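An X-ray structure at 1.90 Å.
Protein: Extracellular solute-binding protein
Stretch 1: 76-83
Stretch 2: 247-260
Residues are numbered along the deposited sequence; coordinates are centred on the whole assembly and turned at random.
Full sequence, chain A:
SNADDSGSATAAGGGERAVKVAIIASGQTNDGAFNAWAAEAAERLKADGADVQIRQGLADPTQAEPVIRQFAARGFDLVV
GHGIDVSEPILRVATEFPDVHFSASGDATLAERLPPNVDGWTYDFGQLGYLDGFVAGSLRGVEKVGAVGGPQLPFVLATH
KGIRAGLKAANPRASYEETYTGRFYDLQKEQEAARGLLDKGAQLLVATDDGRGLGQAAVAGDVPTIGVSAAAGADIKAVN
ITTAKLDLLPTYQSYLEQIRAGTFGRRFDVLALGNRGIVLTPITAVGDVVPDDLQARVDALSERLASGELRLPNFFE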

# COMPACT_ATOMS: atom_id res chain seq x y z
N PHE A 76 -9.10 18.69 -18.20
CA PHE A 76 -9.26 18.06 -16.90
C PHE A 76 -8.67 19.00 -15.84
O PHE A 76 -7.72 19.74 -16.10
N ASP A 77 -9.26 19.00 -14.66
CA ASP A 77 -8.85 19.90 -13.57
C ASP A 77 -7.65 19.35 -12.79
O ASP A 77 -6.79 20.09 -12.35
N LEU A 78 -7.62 18.03 -12.66
CA LEU A 78 -6.64 17.34 -11.84
C LEU A 78 -6.19 16.06 -12.53
O LEU A 78 -7.02 15.20 -12.86
N VAL A 79 -4.88 15.94 -12.72
CA VAL A 79 -4.28 14.75 -13.31
C VAL A 79 -3.32 14.11 -12.29
O VAL A 79 -2.31 14.69 -11.89
N VAL A 80 -3.67 12.89 -11.89
CA VAL A 80 -2.98 12.18 -10.83
C VAL A 80 -2.17 11.02 -11.39
O VAL A 80 -2.72 10.09 -11.98
N GLY A 81 -0.85 11.06 -11.20
CA GLY A 81 0.02 9.95 -11.54
C GLY A 81 0.25 9.09 -10.33
O GLY A 81 0.85 9.55 -9.33
N HIS A 82 -0.23 7.86 -10.40
CA HIS A 82 -0.15 6.95 -9.27
C HIS A 82 1.01 5.97 -9.42
O HIS A 82 0.94 5.02 -10.22
N GLY A 83 2.06 6.20 -8.65
CA GLY A 83 3.26 5.36 -8.69
C GLY A 83 4.48 6.13 -9.15
O GLY A 83 4.39 6.99 -10.02
N ASP A 247 -4.51 4.55 2.33
CA ASP A 247 -5.78 5.25 2.16
C ASP A 247 -5.50 6.59 1.51
O ASP A 247 -5.07 7.55 2.18
N LEU A 248 -5.73 6.67 0.20
CA LEU A 248 -5.47 7.90 -0.54
C LEU A 248 -6.63 8.88 -0.52
O LEU A 248 -6.48 10.00 -1.02
N LEU A 249 -7.77 8.48 0.04
CA LEU A 249 -8.96 9.33 -0.04
C LEU A 249 -8.75 10.70 0.63
O LEU A 249 -9.05 11.70 0.00
N PRO A 250 -8.19 10.76 1.86
CA PRO A 250 -7.97 12.11 2.45
C PRO A 250 -7.09 13.01 1.57
O PRO A 250 -7.37 14.21 1.42
N THR A 251 -6.05 12.43 0.98
CA THR A 251 -5.18 13.18 0.08
C THR A 251 -5.96 13.70 -1.13
O THR A 251 -5.87 14.88 -1.48
N TYR A 252 -6.73 12.83 -1.77
CA TYR A 252 -7.55 13.22 -2.92
C TYR A 252 -8.60 14.27 -2.57
O TYR A 252 -8.86 15.19 -3.36
N GLN A 253 -9.24 14.11 -1.41
CA GLN A 253 -10.21 15.11 -0.94
C GLN A 253 -9.56 16.47 -0.76
O GLN A 253 -10.11 17.51 -1.16
N SER A 254 -8.35 16.46 -0.22
CA SER A 254 -7.58 17.69 -0.03
C SER A 254 -7.26 18.35 -1.38
O SER A 254 -7.33 19.58 -1.51
N TYR A 255 -6.92 17.54 -2.38
CA TYR A 255 -6.74 18.07 -3.74
C TYR A 255 -7.96 18.83 -4.26
O TYR A 255 -7.83 19.90 -4.86
N LEU A 256 -9.15 18.27 -4.07
CA LEU A 256 -10.38 18.94 -4.53
C LEU A 256 -10.60 20.24 -3.77
O LEU A 256 -10.96 21.27 -4.37
N GLU A 257 -10.39 20.22 -2.46
CA GLU A 257 -10.52 21.44 -1.66
C GLU A 257 -9.53 22.53 -2.07
O GLU A 257 -9.88 23.71 -2.14
N GLN A 258 -8.30 22.12 -2.34
CA GLN A 258 -7.28 23.05 -2.80
C GLN A 258 -7.68 23.70 -4.12
O GLN A 258 -7.53 24.91 -4.28
N ILE A 259 -8.17 22.89 -5.05
CA ILE A 259 -8.59 23.41 -6.35
C ILE A 259 -9.76 24.38 -6.17
O ILE A 259 -9.77 25.45 -6.75
N ARG A 260 -10.71 24.02 -5.32
CA ARG A 260 -11.88 24.87 -5.09
C ARG A 260 -11.52 26.20 -4.42
O ARG A 260 -12.14 27.21 -4.72

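Strand 78-82 runs nearly antiparallel to helix 249-260, with an angle of 152° between their directions and a closest axis approach of 10.8 Å. No direct hydrogen bond joins the two stretches. The contact is mostly apolar, with one water bridge near the His 82 end.

Phe 76 does not reach the helix. Asp 77 has its CB toward the helix, with chi1 m, but its closest contact is through the backbone: Asp 77 O lies 4.2 Å from Ile 259 CD1. Its carboxylate is hydrogen-bonded elsewhere in the structure.

Leu 78 makes the most contacts of the strand. It points toward the helix as a t, p rotamer. Its CB lies 3.9 Å from CD1 of Ile 259, which is an m, t rotamer. Leu 78 CD2 is 3.8 Å from Tyr 255 CB and 4.4 Å from Leu 256 CD2. Tyr 255 points toward the strand with chi1 m. Leu 256 (m, t) leaves its backbone sideways, but its end comes nearer.

Val 79 is out of reach, as expected from strand alternation. Val 80 (t) points in again. Its CG1 lies 3.8 Å from Tyr 252 OH and 4.1 Å from Tyr 252 CE1. Tyr 252 starts sideways with chi1 m, and its long side chain brings the hydroxyl to the strand.

Gly 81 has no side chain and makes no contact. His 82 points in with chi1 t. Its CE1 is 3.5 Å from CD1 of Leu 248, an m, t rotamer. His 82 ND1 and Tyr 252 OH are 4.4 Å apart, too far for a direct hydrogen bond. Water 1 bridges them, 2.8 Å from His 82 ND1 and 2.6 Å from Tyr 252 OH. His 82 NE2 is hydrogen-bonded elsewhere in the structure. Gly 83 makes no contact with the helix.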

# COMPACT_ATOMS: atom_id res chain seq x y z
CB PHE A 76 -8.63 16.66 -16.85
CG PHE A 76 -9.56 15.58 -17.34
CD1 PHE A 76 -9.98 15.54 -18.66
CD2 PHE A 76 -10.04 14.62 -16.47
CE1 PHE A 76 -10.85 14.56 -19.11
CE2 PHE A 76 -10.91 13.63 -16.91
CZ PHE A 76 -11.31 13.60 -18.23
CB ASP A 77 -10.01 20.07 -12.61
CG ASP A 77 -11.19 20.75 -13.26
OD1 ASP A 77 -11.08 21.95 -13.53
OD2 ASP A 77 -12.20 20.09 -13.51
CB LEU A 78 -7.26 16.97 -10.51
CG LEU A 78 -6.39 16.19 -9.52
CD1 LEU A 78 -5.14 16.96 -9.15
CD2 LEU A 78 -7.20 15.85 -8.29
CB VAL A 79 -3.55 15.05 -14.62
CG1 VAL A 79 -3.08 13.76 -15.29
CG2 VAL A 79 -4.46 15.84 -15.55
CB VAL A 80 -4.02 11.63 -9.84
CG1 VAL A 80 -3.35 10.82 -8.74
CG2 VAL A 80 -4.88 12.75 -9.26
CB HIS A 82 -1.47 6.21 -9.09
CG HIS A 82 -1.49 5.33 -7.89
ND1 HIS A 82 -1.37 5.82 -6.61
CD2 HIS A 82 -1.61 3.99 -7.77
CE1 HIS A 82 -1.42 4.82 -5.75
NE2 HIS A 82 -1.56 3.70 -6.43
CB ASP A 247 -6.48 5.45 3.51
CG ASP A 247 -7.85 6.11 3.37
OD1 ASP A 247 -8.35 6.27 2.23
OD2 ASP A 247 -8.41 6.50 4.41
CB LEU A 248 -5.06 7.58 -1.97
CG LEU A 248 -3.57 7.24 -2.08
CD1 LEU A 248 -3.29 6.32 -3.24
CD2 LEU A 248 -2.75 8.52 -2.19
CB LEU A 249 -10.23 8.62 0.47
CG LEU A 249 -11.49 9.48 0.38
CD1 LEU A 249 -11.83 9.87 -1.05
CD2 LEU A 249 -12.66 8.77 1.04
CB PRO A 250 -7.29 11.81 3.78
CG PRO A 250 -7.84 10.46 4.16
CD PRO A 250 -7.98 9.70 2.86
CB THR A 251 -3.97 12.33 -0.36
OG1 THR A 251 -3.19 11.98 0.78
CG2 THR A 251 -3.10 13.08 -1.37
CB TYR A 252 -8.24 12.00 -3.53
CG TYR A 252 -7.34 11.03 -4.30
CD1 TYR A 252 -5.97 11.23 -4.43
CD2 TYR A 252 -7.89 9.89 -4.88
CE1 TYR A 252 -5.17 10.32 -5.12
CE2 TYR A 252 -7.10 8.98 -5.58
CZ TYR A 252 -5.74 9.20 -5.70
OH TYR A 252 -4.96 8.29 -6.39
CB GLN A 253 -10.86 14.64 0.36
CG GLN A 253 -11.84 13.50 0.11
CD GLN A 253 -12.32 12.86 1.39
OE1 GLN A 253 -11.59 12.77 2.37
NE2 GLN A 253 -13.56 12.39 1.38
CB SER A 254 -6.30 17.41 0.76
OG SER A 254 -5.54 18.61 0.93
CB TYR A 255 -6.41 16.94 -4.73
CG TYR A 255 -5.08 16.23 -4.54
CD1 TYR A 255 -4.03 16.80 -3.83
CD2 TYR A 255 -4.86 14.98 -5.12
CE1 TYR A 255 -2.82 16.14 -3.68
CE2 TYR A 255 -3.65 14.32 -4.98
CZ TYR A 255 -2.63 14.90 -4.28
OH TYR A 255 -1.43 14.22 -4.16
CB LEU A 256 -11.58 18.02 -4.36
CG LEU A 256 -11.62 16.70 -5.12
CD1 LEU A 256 -13.03 16.14 -5.11
CD2 LEU A 256 -11.11 16.81 -6.55
CB GLU A 257 -10.38 21.12 -0.17
CG GLU A 257 -11.66 20.53 0.41
CD GLU A 257 -12.78 21.56 0.43
OE1 GLU A 257 -12.70 22.51 1.24
OE2 GLU A 257 -13.71 21.44 -0.39
CB GLN A 258 -5.95 22.33 -2.98
CG GLN A 258 -5.26 21.98 -1.68
CD GLN A 258 -4.08 21.05 -1.91
OE1 GLN A 258 -3.19 21.33 -2.73
NE2 GLN A 258 -4.05 19.94 -1.17
CB ILE A 259 -8.95 22.24 -7.30
CG1 ILE A 259 -7.66 21.55 -7.74
CG2 ILE A 259 -9.74 22.72 -8.50
CD1 ILE A 259 -7.89 20.16 -8.29
CB ARG A 260 -12.94 24.10 -4.30
CG ARG A 260 -13.71 23.12 -5.20
CD ARG A 260 -14.42 22.00 -4.44
NE ARG A 260 -15.19 21.15 -5.36
CZ ARG A 260 -15.55 19.89 -5.14
NH1 ARG A 260 -15.24 19.26 -4.02
NH2 ARG A 260 -16.25 19.24 -6.07
O HOH W 1 -2.35 8.48 -6.35